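Local atomic coordinates of tetratricopeptide repeat protein (Parabacteroides merdae ATCC 43184, PDB entry 4R7S), a protein that is of unknown function but belongs to the tetratricopeptide repeat family, whose all-helical arrays usually serve as scaffolds for binding other proteins. Residues R115-I120 with Q130-I135; I165-I170 with E181-L186; P209-Y214 with M240-E245; L232-A237 with E249-T254. All coordinates share one frame; numbering follows the deposited sequence.

Contact 1: R115-I120 with Q130-I135; sequences RGLLYI and QDFDKI
R115 lays the side of its guanidinium against the carboxylate of D131. Two nitrogens take part, each bonded to a different oxygen. R115 NE reaches D131 OD2 at 2.9 Å. R115 NH2 reaches D131 OD1, also at 2.9 Å. Both bonds are nearly straight and use the syn side of the carboxylate. The two planes are only 11° apart, so the salt bridge is almost flat. R115 chi3 is 64°, and this bend brings NE round to the acid. The third nitrogen, NH1, bonds to N99 OD1 of helix 91-104, so all three have a partner, which probably limits turning of the group. D131 OD2 also sits near the plane of the Y119 ring, at its edge, 3.5 Å from Y119 CD2. A leucine in place of R115 would probably leave the buried carboxylate of D131 without its cationic mate and free to turn.

The rest of the contact is packing round the F132 ring. G116 has no side chain, so the tip of the ring, F132 CZ, can come close to its backbone. F132 CZ lies 3.4 Å from G116 C. I120 CD1 meets the edge of the same ring, 3.7 Å from F132 CE2. L117 CD2 is more distant, 4.3 Å from F132 CZ. I120 continues onto I151, L152 and M155 of helix 143-156.

The helix axes pass 9.2 Å apart and run antiparallel, at 159°. A close antiparallel helix pair with a glycine facing an aromatic ring is characteristic of the tetratricopeptide repeat.

Contact 2: I165-I170 with E181-L186; sequences IFNYLI and EGRADL
One face of the F166 ring rests on the backbone of G182 and R183. This is apolar and backbone packing. G182 C stands 3.5 Å above the ring plane and R183 N 3.7 Å above it, both offset toward the rim. G182 has no side chain, which lets the ring lie this close. L186 CD2 approaches the ring obliquely, 4.1 Å from F166 CD2. The aliphatic part of R183 runs past F166 CB in the opposite direction.

The polar part is carried by R183. R183 NH1 donates to N167 OD1 at 2.9 Å. The bond is bent, 136° at the hydrogen, with the oxygen at the guanidinium edge, tilted 27° from its plane. R183 NH2 forms a salt bridge with D199, the stronger partner of this group.

The guanidinium also has an apolar neighbour. I170 CD1 sits over the centre of one face, 3.6 Å from R183 CZ. R183 chi3 is 70°, and the bend carries NE to within reach of that methyl.

Helices 159-172 and 178-189 run antiparallel here, with axes 10.0 Å apart. F166 also packs on L147 and A150 of helix 143-156. Further along the chain, helices 193-206 and 211-223 take up A184.

Contact 3: P209-Y214 with M240-E245; sequences PTANLY and MGYNKE
M240 and Y214 cross at about a right angle. M240 is a selenomethionine, and its SE lies 3.7 Å from Y214 CD2. SE is 4.5 Å from the ring centroid and 50° off the ring normal, so this is an oblique Met-aromatic contact. The chain then bends at chi3 (76°), which turns CE back to the start of the other segment. There M240 CE lies 3.3 Å from P209 O and 3.6 Å from A211 N. Nearer the backbone, M240 CB meets A211 CB at 3.8 Å. The exposed M240 side chain thus lies across the first turn of helix 211-223.

M240 and Y242 place the turn between helices 227-238 and 244-252 against the start of helix 211-223. Helix 227-238 ends in a Schellman motif at G241, which has positive phi. N243 then becomes the N-cap of helix 244-252, with a weak bond from E245 N to its OD1 and a second bond from V246 N. T210 is the N-cap of helix 211-223. Its OG1 accepts a weak bond from L213 N, while its main partner is E181 of helix 178-189.

Y242 and N212 also cross at about a right angle, with amide and ring planes 73° apart. N212 OD1 points at the edge of the Y242 ring, close to its plane, and is 3.1 Å from Y242 CE1. Y242 CB lies 4.2 Å from A211 CB, so A211 CB has M240 and Y242 as neighbours. Y214 meets the ring of F204 edge-to-face and also rests on A237 of helix 227-238.

Contact 4: L232-A237 with E249-T254; sequences LDFKKA and ELLKLT
F234 starts from CB, which lies 3.8 Å from L251 CD2. L251 CG is only slightly farther from the same atom. F234 CG is anti to the carbonyl carbon (chi1 -65°) and lies 4.1 Å from L250 CB. From here the ring meets L250 with a face and T254 with an edge. L250 CB stands over the centre of one face, 3.7 Å from the centroid and 8° off the normal. This is a CH-pi contact with a well-centred carbon. Along one rim, F234 CE1 meets L250 CD1 at 3.8 Å. Along the other, T254 CG2 sits near the ring plane, 3.7 Å from F234 CE2. F234 CE2 is also 3.7 Å from L250 O. At the tip, F234 CZ lies 3.9 Å from L250 CB.

L251 and T254 reach other parts of helix 227-238. L251 CD2 comes loosely against K235 CG, and L251 also touches A231 and E238. T254 touches A230 and A231. T254 N bonds back to L251 O, which helps hold the threonine beside the ring.

An alanine at F234 would keep the CB contact with L251 but would probably leave L250 CB and T254 CG2 without their aromatic partner and open a gap between the helices.

This joins the last helix of the chain, 244-252, to helix 227-238. Across the two segments the contact is made by apolar groups, with one carbonyl oxygen at the ring. It therefore probably depends on the shape and burial of the phenyl ring more than on charge.

Overall arrangement
Contacts 1, 2 and 3 come in series along the stack of helices, while the segments of contacts 3 and 4 alternate. Contacts 1 and 2 do not touch: their centres are about 18 Å apart, their nearest atoms about 9 Å. Contacts 2 and 3, centres about 19 Å apart, meet directly: E181 OE1 lies 2.7 Å from T210 OG1, a probable hydrogen bond. Contacts 3 and 4, the nearest pair (centres about 10 Å apart), both use helix 244-252, and Y242 N lies 3.1 Å from A237 O, a probable hydrogen bond. Contacts 1 and 4 are farthest apart, about 33 Å between centres. No active site is known; a 1,2-ethanediol, probably from crystallisation, lies near L117 of contact 1.

Contact 1: R115-I120 with Q130-I135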
# COMPACT_ATOMS: atom_id res chain seq x y z
N ARG A 115 8.77 -0.73 5.17
CA ARG A 115 10.15 -0.82 4.72
C ARG A 115 10.43 -2.24 4.27
O ARG A 115 11.08 -2.43 3.24
CB ARG A 115 11.16 -0.36 5.79
CG ARG A 115 12.55 -0.07 5.20
CD ARG A 115 13.55 0.46 6.21
NE ARG A 115 13.88 -0.47 7.30
CZ ARG A 115 14.74 -0.20 8.27
NH1 ARG A 115 15.40 0.96 8.28
NH2 ARG A 115 14.97 -1.08 9.23
N GLY A 116 9.91 -3.21 5.03
CA GLY A 116 10.03 -4.64 4.73
C GLY A 116 9.56 -4.95 3.32
O GLY A 116 10.30 -5.57 2.55
N LEU A 117 8.36 -4.49 2.97
CA LEU A 117 7.77 -4.63 1.64
C LEU A 117 8.65 -3.97 0.58
O LEU A 117 8.88 -4.59 -0.46
CB LEU A 117 6.37 -4.02 1.58
CG LEU A 117 5.27 -4.65 2.43
CD1 LEU A 117 3.95 -3.92 2.22
CD2 LEU A 117 5.09 -6.15 2.12
N LEU A 118 9.14 -2.72 0.85
CA LEU A 118 10.01 -1.98 -0.07
C LEU A 118 11.26 -2.78 -0.37
O LEU A 118 11.70 -2.81 -1.52
CB LEU A 118 10.44 -0.61 0.47
CG LEU A 118 9.49 0.55 0.34
CD1 LEU A 118 10.17 1.80 0.80
CD2 LEU A 118 9.03 0.74 -1.11
N TYR A 119 11.85 -3.40 0.68
CA TYR A 119 13.05 -4.19 0.56
C TYR A 119 12.79 -5.42 -0.34
O TYR A 119 13.68 -5.81 -1.10
CB TYR A 119 13.59 -4.61 1.94
CG TYR A 119 14.45 -3.59 2.65
CD1 TYR A 119 15.37 -2.80 1.95
CD2 TYR A 119 14.42 -3.46 4.04
CE1 TYR A 119 16.20 -1.90 2.61
CE2 TYR A 119 15.25 -2.56 4.71
CZ TYR A 119 16.14 -1.77 3.99
OH TYR A 119 16.96 -0.90 4.64
N ILE A 120 11.55 -5.99 -0.28
CA ILE A 120 11.18 -7.13 -1.12
C ILE A 120 11.23 -6.65 -2.58
O ILE A 120 11.93 -7.24 -3.39
CB ILE A 120 9.82 -7.76 -0.74
CG1 ILE A 120 9.89 -8.53 0.58
CG2 ILE A 120 9.29 -8.66 -1.86
CD1 ILE A 120 8.50 -8.89 1.17
N GLN A 130 14.70 -9.24 8.18
CA GLN A 130 15.06 -8.64 9.47
C GLN A 130 13.97 -7.67 9.98
O GLN A 130 13.70 -7.63 11.19
CB GLN A 130 16.44 -7.97 9.38
CG GLN A 130 17.55 -9.02 9.24
CD GLN A 130 18.96 -8.47 9.08
OE1 GLN A 130 19.34 -7.46 9.69
NE2 GLN A 130 19.79 -9.19 8.34
N ASP A 131 13.28 -6.96 9.06
CA ASP A 131 12.19 -6.04 9.39
C ASP A 131 10.93 -6.79 9.81
O ASP A 131 10.23 -6.33 10.72
CB ASP A 131 11.89 -5.09 8.22
CG ASP A 131 12.85 -3.91 8.09
OD1 ASP A 131 13.72 -3.74 8.99
OD2 ASP A 131 12.74 -3.16 7.10
N PHE A 132 10.63 -7.95 9.19
CA PHE A 132 9.45 -8.74 9.59
C PHE A 132 9.75 -9.45 10.93
O PHE A 132 8.88 -9.49 11.80
CB PHE A 132 8.99 -9.70 8.49
CG PHE A 132 8.66 -9.00 7.19
CD1 PHE A 132 7.76 -7.94 7.16
CD2 PHE A 132 9.25 -9.40 6.00
CE1 PHE A 132 7.48 -7.27 5.96
CE2 PHE A 132 8.96 -8.74 4.79
CZ PHE A 132 8.08 -7.68 4.78
N ASP A 133 11.01 -9.86 11.13
CA ASP A 133 11.41 -10.47 12.41
C ASP A 133 11.30 -9.45 13.55
O ASP A 133 10.83 -9.81 14.63
CB ASP A 133 12.82 -11.05 12.35
CG ASP A 133 12.95 -12.34 11.55
OD1 ASP A 133 11.94 -13.10 11.48
OD2 ASP A 133 14.07 -12.62 11.04
N LYS A 134 11.70 -8.18 13.30
CA LYS A 134 11.64 -7.09 14.29
C LYS A 134 10.22 -6.91 14.77
O LYS A 134 10.03 -6.72 15.97
CB LYS A 134 12.19 -5.76 13.72
CG LYS A 134 12.54 -4.70 14.79
CD LYS A 134 13.81 -5.00 15.59
CE LYS A 134 14.00 -4.07 16.76
NZ LYS A 134 15.19 -4.44 17.58
N ILE A 135 9.22 -6.97 13.86
CA ILE A 135 7.79 -6.87 14.21
C ILE A 135 7.41 -8.02 15.15
O ILE A 135 6.89 -7.77 16.23
CB ILE A 135 6.86 -6.82 12.97
CG1 ILE A 135 7.24 -5.67 12.03
CG2 ILE A 135 5.38 -6.71 13.42
CD1 ILE A 135 6.55 -5.59 10.72

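Contact 2: I165-I170 with E181-L186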
# COMPACT_ATOMS: atom_id res chain seq x y z
N ILE A 165 3.85 -21.10 5.18
CA ILE A 165 3.37 -19.91 5.89
C ILE A 165 1.91 -19.62 5.51
O ILE A 165 1.08 -19.43 6.40
CB ILE A 165 4.27 -18.68 5.65
CG1 ILE A 165 5.71 -18.97 6.11
CG2 ILE A 165 3.68 -17.43 6.35
CD1 ILE A 165 6.79 -18.00 5.62
N PHE A 166 1.60 -19.61 4.19
CA PHE A 166 0.23 -19.37 3.73
C PHE A 166 -0.68 -20.46 4.22
O PHE A 166 -1.81 -20.16 4.56
CB PHE A 166 0.15 -19.29 2.19
CG PHE A 166 0.51 -17.95 1.61
CD1 PHE A 166 -0.32 -16.85 1.82
CD2 PHE A 166 1.64 -17.79 0.83
CE1 PHE A 166 0.01 -15.60 1.27
CE2 PHE A 166 1.96 -16.55 0.28
CZ PHE A 166 1.15 -15.46 0.51
N ASN A 167 -0.22 -21.71 4.26
CA ASN A 167 -1.10 -22.78 4.74
C ASN A 167 -1.41 -22.57 6.23
O ASN A 167 -2.57 -22.74 6.66
CB ASN A 167 -0.52 -24.18 4.48
CG ASN A 167 -0.50 -24.57 3.02
OD1 ASN A 167 -1.25 -24.05 2.18
ND2 ASN A 167 0.39 -25.51 2.68
N TYR A 168 -0.40 -22.15 7.01
CA TYR A 168 -0.56 -21.91 8.43
C TYR A 168 -1.56 -20.77 8.68
O TYR A 168 -2.48 -20.94 9.47
CB TYR A 168 0.80 -21.63 9.12
CG TYR A 168 0.64 -21.14 10.54
CD1 TYR A 168 0.08 -21.97 11.53
CD2 TYR A 168 0.98 -19.84 10.90
CE1 TYR A 168 -0.10 -21.52 12.83
CE2 TYR A 168 0.84 -19.39 12.22
CZ TYR A 168 0.29 -20.23 13.18
OH TYR A 168 0.13 -19.80 14.48
N LEU A 169 -1.38 -19.61 7.99
CA LEU A 169 -2.22 -18.43 8.14
C LEU A 169 -3.67 -18.71 7.79
O LEU A 169 -4.57 -18.24 8.48
CB LEU A 169 -1.70 -17.26 7.28
CG LEU A 169 -0.34 -16.65 7.67
CD1 LEU A 169 0.08 -15.53 6.68
CD2 LEU A 169 -0.35 -16.13 9.10
N ILE A 170 -3.89 -19.48 6.70
CA ILE A 170 -5.21 -19.86 6.19
C ILE A 170 -5.86 -20.85 7.18
O ILE A 170 -7.05 -20.75 7.41
CB ILE A 170 -5.12 -20.41 4.73
CG1 ILE A 170 -4.81 -19.24 3.74
CG2 ILE A 170 -6.37 -21.22 4.30
CD1 ILE A 170 -4.77 -19.55 2.25
N GLU A 181 -5.74 -15.21 -2.06
CA GLU A 181 -5.24 -14.40 -3.18
C GLU A 181 -3.70 -14.43 -3.21
O GLU A 181 -3.10 -14.50 -4.29
CB GLU A 181 -5.74 -12.95 -3.08
CG GLU A 181 -7.24 -12.81 -3.37
CD GLU A 181 -7.71 -11.48 -3.94
OE1 GLU A 181 -6.85 -10.62 -4.23
OE2 GLU A 181 -8.94 -11.31 -4.11
N GLY A 182 -3.09 -14.39 -2.03
CA GLY A 182 -1.64 -14.47 -1.87
C GLY A 182 -1.14 -15.87 -2.19
O GLY A 182 -0.19 -16.04 -2.96
N ARG A 183 -1.83 -16.89 -1.65
CA ARG A 183 -1.48 -18.28 -1.90
C ARG A 183 -1.67 -18.62 -3.38
O ARG A 183 -0.80 -19.31 -3.93
CB ARG A 183 -2.27 -19.26 -1.01
CG ARG A 183 -1.67 -20.65 -1.04
CD ARG A 183 -2.23 -21.57 0.01
NE ARG A 183 -3.61 -21.90 -0.29
CZ ARG A 183 -4.38 -22.63 0.50
NH1 ARG A 183 -3.90 -23.12 1.63
NH2 ARG A 183 -5.63 -22.89 0.15
N ALA A 184 -2.78 -18.16 -4.02
CA ALA A 184 -3.02 -18.41 -5.45
C ALA A 184 -1.86 -17.85 -6.29
O ALA A 184 -1.39 -18.52 -7.20
CB ALA A 184 -4.34 -17.81 -5.91
N ASP A 185 -1.38 -16.64 -5.94
CA ASP A 185 -0.28 -15.99 -6.66
C ASP A 185 0.99 -16.81 -6.52
O ASP A 185 1.76 -16.91 -7.49
CB ASP A 185 -0.06 -14.54 -6.16
CG ASP A 185 0.86 -13.75 -7.08
OD1 ASP A 185 0.49 -13.54 -8.26
OD2 ASP A 185 1.98 -13.38 -6.64
N LEU A 186 1.20 -17.41 -5.34
CA LEU A 186 2.35 -18.28 -5.09
C LEU A 186 2.25 -19.52 -5.97
O LEU A 186 3.24 -19.91 -6.59
CB LEU A 186 2.43 -18.69 -3.61
CG LEU A 186 3.31 -19.92 -3.32
CD1 LEU A 186 4.78 -19.59 -3.45
CD2 LEU A 186 3.04 -20.42 -1.97

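Contact 3: P209-Y214 with M240-E245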
# COMPACT_ATOMS: atom_id res chain seq x y z
N PRO A 209 -13.48 -10.49 -5.49
CA PRO A 209 -12.04 -10.46 -5.81
C PRO A 209 -11.49 -9.06 -6.13
O PRO A 209 -12.22 -8.15 -6.55
CB PRO A 209 -11.94 -11.36 -7.06
CG PRO A 209 -13.19 -12.16 -7.07
CD PRO A 209 -14.23 -11.28 -6.49
N THR A 210 -10.17 -8.91 -5.95
CA THR A 210 -9.46 -7.69 -6.30
C THR A 210 -9.16 -7.73 -7.80
O THR A 210 -9.28 -8.79 -8.42
CB THR A 210 -8.16 -7.52 -5.47
OG1 THR A 210 -7.17 -8.47 -5.90
CG2 THR A 210 -8.40 -7.61 -3.96
N ALA A 211 -8.75 -6.58 -8.36
CA ALA A 211 -8.36 -6.44 -9.76
C ALA A 211 -7.20 -7.40 -10.07
O ALA A 211 -7.18 -8.05 -11.12
CB ALA A 211 -7.94 -5.00 -10.03
N ASN A 212 -6.26 -7.53 -9.09
CA ASN A 212 -5.08 -8.40 -9.14
C ASN A 212 -5.48 -9.85 -9.38
O ASN A 212 -4.82 -10.54 -10.16
CB ASN A 212 -4.29 -8.28 -7.84
CG ASN A 212 -3.32 -7.12 -7.81
OD1 ASN A 212 -3.29 -6.27 -8.69
ND2 ASN A 212 -2.51 -7.07 -6.79
N LEU A 213 -6.59 -10.29 -8.74
CA LEU A 213 -7.07 -11.65 -8.88
C LEU A 213 -7.70 -11.85 -10.26
O LEU A 213 -7.62 -12.96 -10.80
CB LEU A 213 -8.03 -12.05 -7.75
CG LEU A 213 -8.12 -13.56 -7.52
CD1 LEU A 213 -6.81 -14.13 -6.95
CD2 LEU A 213 -9.36 -13.94 -6.72
N TYR A 214 -8.28 -10.78 -10.86
CA TYR A 214 -8.82 -10.90 -12.22
C TYR A 214 -7.66 -11.05 -13.20
O TYR A 214 -7.74 -11.90 -14.08
CB TYR A 214 -9.73 -9.72 -12.59
CG TYR A 214 -11.18 -9.88 -12.16
CD1 TYR A 214 -12.09 -10.59 -12.94
CD2 TYR A 214 -11.64 -9.30 -10.99
CE1 TYR A 214 -13.42 -10.75 -12.55
CE2 TYR A 214 -12.98 -9.43 -10.59
CZ TYR A 214 -13.87 -10.14 -11.38
OH TYR A 214 -15.20 -10.24 -11.03
N MSE A 240 -11.39 -1.83 -12.99
CA MSE A 240 -11.18 -1.79 -11.55
C MSE A 240 -9.92 -0.99 -11.15
O MSE A 240 -9.58 -0.91 -9.96
CB MSE A 240 -11.12 -3.22 -10.99
CG MSE A 240 -12.48 -3.88 -10.97
SE MSE A 240 -12.43 -5.74 -10.44
CE MSE A 240 -12.15 -5.47 -8.50
N GLY A 241 -9.27 -0.38 -12.15
CA GLY A 241 -8.10 0.46 -11.93
C GLY A 241 -6.73 -0.21 -11.92
O GLY A 241 -5.79 0.38 -11.37
N TYR A 242 -6.59 -1.40 -12.54
CA TYR A 242 -5.29 -2.06 -12.65
C TYR A 242 -4.42 -1.28 -13.63
O TYR A 242 -4.98 -0.76 -14.61
CB TYR A 242 -5.45 -3.53 -13.12
CG TYR A 242 -4.19 -4.36 -13.01
CD1 TYR A 242 -3.91 -5.08 -11.85
CD2 TYR A 242 -3.29 -4.44 -14.07
CE1 TYR A 242 -2.74 -5.84 -11.74
CE2 TYR A 242 -2.12 -5.20 -13.97
CZ TYR A 242 -1.85 -5.90 -12.80
OH TYR A 242 -0.71 -6.66 -12.71
N ASN A 243 -3.08 -1.23 -13.42
CA ASN A 243 -2.11 -0.54 -14.29
C ASN A 243 -2.49 -0.66 -15.78
O ASN A 243 -2.45 -1.75 -16.36
CB ASN A 243 -0.66 -1.03 -14.07
CG ASN A 243 0.37 -0.15 -14.75
OD1 ASN A 243 0.56 -0.17 -15.97
ND2 ASN A 243 1.05 0.68 -13.98
N LYS A 244 -2.89 0.49 -16.35
CA LYS A 244 -3.35 0.66 -17.74
C LYS A 244 -2.31 0.26 -18.76
O LYS A 244 -2.69 -0.28 -19.79
CB LYS A 244 -3.81 2.10 -17.99
CG LYS A 244 -5.34 2.23 -18.05
CD LYS A 244 -5.82 3.58 -17.52
CE LYS A 244 -7.28 3.84 -17.81
NZ LYS A 244 -8.19 3.07 -16.93
N GLU A 245 -1.01 0.49 -18.48
CA GLU A 245 0.09 0.11 -19.40
C GLU A 245 0.23 -1.40 -19.49
O GLU A 245 0.28 -1.95 -20.60
CB GLU A 245 1.45 0.69 -18.97
CG GLU A 245 1.58 2.20 -18.93
CD GLU A 245 2.91 2.63 -18.34
OE1 GLU A 245 3.07 2.54 -17.10
OE2 GLU A 245 3.82 3.00 -19.12

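Contact 4: L232-A237 with E249-T254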
# COMPACT_ATOMS: atom_id res chain seq x y z
N LEU A 232 -11.68 -11.04 -21.20
CA LEU A 232 -12.85 -10.62 -20.41
C LEU A 232 -12.42 -10.25 -18.99
O LEU A 232 -12.83 -9.20 -18.50
CB LEU A 232 -13.95 -11.71 -20.40
CG LEU A 232 -14.60 -12.07 -21.76
CD1 LEU A 232 -15.41 -13.34 -21.65
CD2 LEU A 232 -15.45 -10.92 -22.32
N ASP A 233 -11.51 -11.08 -18.40
CA ASP A 233 -10.94 -10.86 -17.08
C ASP A 233 -9.99 -9.65 -17.07
O ASP A 233 -10.08 -8.82 -16.15
CB ASP A 233 -10.21 -12.12 -16.58
CG ASP A 233 -11.11 -13.19 -15.96
OD1 ASP A 233 -12.33 -12.93 -15.79
OD2 ASP A 233 -10.59 -14.26 -15.61
N PHE A 234 -9.12 -9.51 -18.12
CA PHE A 234 -8.22 -8.35 -18.20
C PHE A 234 -9.02 -7.05 -18.31
O PHE A 234 -8.69 -6.09 -17.61
CB PHE A 234 -7.23 -8.48 -19.37
CG PHE A 234 -6.23 -9.62 -19.27
CD1 PHE A 234 -5.71 -10.01 -18.04
CD2 PHE A 234 -5.79 -10.28 -20.41
CE1 PHE A 234 -4.79 -11.07 -17.95
CE2 PHE A 234 -4.88 -11.33 -20.32
CZ PHE A 234 -4.39 -11.72 -19.09
N LYS A 235 -10.11 -7.05 -19.12
CA LYS A 235 -10.99 -5.88 -19.25
C LYS A 235 -11.62 -5.52 -17.90
O LYS A 235 -11.60 -4.35 -17.50
CB LYS A 235 -12.08 -6.11 -20.30
CG LYS A 235 -11.66 -5.68 -21.70
CD LYS A 235 -12.27 -6.57 -22.76
CE LYS A 235 -11.97 -6.10 -24.17
NZ LYS A 235 -12.76 -4.89 -24.55
N LYS A 236 -12.11 -6.54 -17.18
CA LYS A 236 -12.71 -6.37 -15.86
C LYS A 236 -11.70 -5.74 -14.85
O LYS A 236 -12.07 -4.79 -14.14
CB LYS A 236 -13.29 -7.70 -15.35
CG LYS A 236 -13.95 -7.61 -13.96
CD LYS A 236 -15.20 -6.74 -13.90
CE LYS A 236 -15.59 -6.43 -12.48
NZ LYS A 236 -16.80 -5.57 -12.43
N ALA A 237 -10.44 -6.24 -14.83
CA ALA A 237 -9.37 -5.70 -13.98
C ALA A 237 -9.05 -4.23 -14.36
O ALA A 237 -8.79 -3.41 -13.47
CB ALA A 237 -8.12 -6.56 -14.08
N GLU A 249 -0.69 -4.42 -22.43
CA GLU A 249 0.22 -5.47 -22.92
C GLU A 249 -0.39 -6.87 -22.78
O GLU A 249 -0.14 -7.71 -23.65
CB GLU A 249 1.59 -5.43 -22.20
CG GLU A 249 2.36 -4.12 -22.32
CD GLU A 249 2.76 -3.60 -23.69
OE1 GLU A 249 2.90 -4.40 -24.65
OE2 GLU A 249 3.01 -2.38 -23.78
N LEU A 250 -1.13 -7.14 -21.67
CA LEU A 250 -1.78 -8.43 -21.42
C LEU A 250 -2.87 -8.67 -22.44
O LEU A 250 -2.94 -9.74 -23.03
CB LEU A 250 -2.38 -8.49 -19.99
CG LEU A 250 -1.41 -8.50 -18.82
CD1 LEU A 250 -2.16 -8.33 -17.51
CD2 LEU A 250 -0.53 -9.75 -18.81
N LEU A 251 -3.69 -7.63 -22.69
CA LEU A 251 -4.75 -7.64 -23.68
C LEU A 251 -4.23 -7.97 -25.07
O LEU A 251 -4.88 -8.75 -25.76
CB LEU A 251 -5.54 -6.33 -23.68
CG LEU A 251 -6.60 -6.28 -22.58
CD1 LEU A 251 -7.02 -4.86 -22.28
CD2 LEU A 251 -7.80 -7.18 -22.92
N LYS A 252 -3.04 -7.42 -25.47
CA LYS A 252 -2.40 -7.73 -26.78
C LYS A 252 -2.12 -9.24 -26.94
O LYS A 252 -2.15 -9.75 -28.07
CB LYS A 252 -1.08 -6.97 -26.97
CG LYS A 252 -1.21 -5.48 -27.21
CD LYS A 252 0.08 -4.69 -26.86
CE LYS A 252 1.33 -5.15 -27.58
NZ LYS A 252 2.48 -4.21 -27.39
N LEU A 253 -1.85 -9.96 -25.82
CA LEU A 253 -1.54 -11.39 -25.87
C LEU A 253 -2.80 -12.25 -26.12
O LEU A 253 -2.67 -13.43 -26.48
CB LEU A 253 -0.79 -11.86 -24.59
CG LEU A 253 0.44 -11.04 -24.14
CD1 LEU A 253 1.09 -11.67 -22.97
CD2 LEU A 253 1.48 -10.83 -25.25
N THR A 254 -4.00 -11.65 -26.00
CA THR A 254 -5.29 -12.32 -26.26
C THR A 254 -5.81 -12.08 -27.69
O THR A 254 -6.79 -12.72 -28.08
CB THR A 254 -6.37 -11.82 -25.27
OG1 THR A 254 -6.71 -10.47 -25.59
CG2 THR A 254 -5.95 -11.93 -23.80